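Local coordinates for hypothetical protein (Giardia lamblia, PDB 3I3F) that is of unknown function but belongs to the YjgF-like endoribonuclease L-PSP family, and assembles as a trimer that binds pentanoic acid in the crystal, at residues Gly37-Leu41 against Asn135-Gln140. Residue numbers count along the deposited sequence, not the author numbering.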
loop_
_atom_site.group_PDB
_atom_site.type_symbol
_atom_site.label_atom_id
_atom_site.label_comp_id
_atom_site.label_asym_id
_atom_site.label_seq_id
_atom_site.Cartn_x
_atom_site.Cartn_y
_atom_site.Cartn_z
ATOM N N GLY A 37 11.207 -5.639 14.903
ATOM C CA GLY A 37 12.312 -4.864 14.338
ATOM C C GLY A 37 11.980 -4.069 13.084
ATOM O O GLY A 37 12.882 -3.572 12.411
ATOM N N MET A 38 10.690 -3.941 12.771
ATOM C CA MET A 38 10.235 -3.154 11.628
ATOM C C MET A 38 9.319 -2.034 12.104
ATOM O O MET A 38 8.533 -2.220 13.037
ATOM C CB MET A 38 9.490 -4.037 10.626
ATOM C CG MET A 38 10.335 -5.152 10.016
ATOM S SD MET A 38 11.723 -4.561 9.024
ATOM C CE MET A 38 10.869 -3.756 7.675
ATOM N N VAL A 39 9.427 -0.878 11.456
ATOM C CA VAL A 39 8.615 0.288 11.783
ATOM C C VAL A 39 7.662 0.591 10.630
ATOM O O VAL A 39 8.071 0.598 9.468
ATOM C CB VAL A 39 9.495 1.526 12.042
ATOM C CG1 VAL A 39 8.644 2.701 12.523
ATOM C CG2 VAL A 39 10.590 1.204 13.054
ATOM N N TYR A 40 6.394 0.815 10.968
ATOM C CA TYR A 40 5.366 1.226 10.014
ATOM C C TYR A 40 4.855 2.595 10.440
ATOM O O TYR A 40 4.749 2.869 11.634
ATOM C CB TYR A 40 4.200 0.234 10.018
ATOM C CG TYR A 40 4.554 -1.134 9.486
ATOM C CD1 TYR A 40 4.180 -1.519 8.204
ATOM C CD2 TYR A 40 5.268 -2.041 10.264
ATOM C CE1 TYR A 40 4.507 -2.772 7.708
ATOM C CE2 TYR A 40 5.604 -3.298 9.775
ATOM C CZ TYR A 40 5.217 -3.655 8.495
ATOM O OH TYR A 40 5.536 -4.896 7.993
ATOM N N LEU A 41 4.539 3.452 9.473
ATOM C CA LEU A 41 3.971 4.766 9.774
ATOM C C LEU A 41 2.571 4.918 9.197
ATOM O O LEU A 41 2.274 4.418 8.110
ATOM C CB LEU A 41 4.845 5.888 9.213
ATOM C CG LEU A 41 6.308 5.968 9.650
ATOM C CD1 LEU A 41 6.939 7.224 9.073
ATOM C CD2 LEU A 41 6.447 5.962 11.162
ATOM N N ASN A 135 2.273 4.144 3.747
ATOM C CA ASN A 135 2.923 2.833 3.724
ATOM C C ASN A 135 4.446 2.907 3.842
ATOM O O ASN A 135 5.165 2.136 3.202
ATOM C CB ASN A 135 2.507 2.051 2.472
ATOM C CG ASN A 135 1.035 1.703 2.469
ATOM O OD1 ASN A 135 0.468 1.371 3.509
ATOM N ND2 ASN A 135 0.405 1.779 1.304
ATOM N N VAL A 136 4.936 3.829 4.668
ATOM C CA VAL A 136 6.358 3.877 4.977
ATOM C C VAL A 136 6.682 2.665 5.836
ATOM O O VAL A 136 6.083 2.473 6.895
ATOM C CB VAL A 136 6.753 5.162 5.727
ATOM C CG1 VAL A 136 8.201 5.081 6.206
ATOM C CG2 VAL A 136 6.552 6.374 4.834
ATOM N N VAL A 137 7.606 1.843 5.348
ATOM C CA VAL A 137 8.084 0.663 6.056
ATOM C C VAL A 137 9.595 0.798 6.191
ATOM O O VAL A 137 10.292 1.038 5.202
ATOM C CB VAL A 137 7.740 -0.629 5.285
ATOM C CG1 VAL A 137 8.208 -1.863 6.055
ATOM C CG2 VAL A 137 6.239 -0.700 5.014
ATOM N N ALA A 138 10.097 0.658 7.415
ATOM C CA ALA A 138 11.517 0.851 7.700
ATOM C C ALA A 138 12.022 -0.183 8.696
ATOM O O ALA A 138 11.258 -0.700 9.507
ATOM C CB ALA A 138 11.752 2.252 8.243
ATOM N N ALA A 139 13.315 -0.480 8.619
ATOM C CA ALA A 139 13.972 -1.352 9.587
ATOM C C ALA A 139 14.428 -0.534 10.789
ATOM O O ALA A 139 14.767 0.642 10.657
ATOM C CB ALA A 139 15.164 -2.048 8.944
ATOM N N GLN A 140 14.430 -1.154 11.965
ATOM C CA GLN A 140 15.019 -0.532 13.150
ATOM C C GLN A 140 16.537 -0.687 13.125
ATOM O O GLN A 140 17.073 -1.569 12.447
ATOM C CB GLN A 140 14.455 -1.145 14.433
ATOM C CG GLN A 140 13.084 -0.621 14.817
ATOM C CD GLN A 140 12.676 -1.039 16.217
ATOM O OE1 GLN A 140 12.753 -2.214 16.573
ATOM N NE2 GLN A 140 12.234 -0.077 17.017
HETATM O O HOH W 1 11.149 -4.267 17.511
HETATM O O HOH W 2 0.406 4.663 5.880
HETATM O O HOH W 3 3.410 5.893 5.970
HETATM O O HOH W 4 2.945 1.798 7.020
#
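At Asn135, whose phi/psi of 53/38° lies in the left-handed helical region, the regular pairing breaks: Leu41 O is 4.4 Å from Asn135 N, too far for a direct bond, and water 2 accepts from Asn135 N and donates to Leu41 O, both at 2.9 Å. Water 3 lies 2.9 Å from Val136 N and 2.8 Å from Leu41 O. Direct pairing starts at Val136 O, which accepts Leu41 N at 3.2 Å, while Val136 CG1 and Leu41 CD1 touch at 3.8 Å. Val137 forms a non-hydrogen-bonded pair with Tyr40: its CG1 lies over one face of the Tyr40 ring and 3.6 Å from Met38 CE. Ala138 and Val39 make the hydrogen-bonded pair (Val39 N to Ala138 O 2.7 Å, Ala138 N to Val39 O 2.9 Å). Ala139 forms a non-hydrogen-bonded pair with Met38, Ala139 CB lying 4.3 Å from Met38 SD. Gln140 N closes the ladder on Gly37 O at 2.9 Å, and Gln140 CG packs 3.6 Å from Val39 CG2. Side chains alternate: Val39 and Ala138 meet Leu72 of helix 56-74, whereas Tyr40 and Val137 pack against neighbouring subunits. Strand axes 4.6 Å apart at 160° define an antiparallel pair inside the mixed sheet, helix-backed on one face and subunit-facing on the other, the arrangement of the trimeric YjgF-like fold.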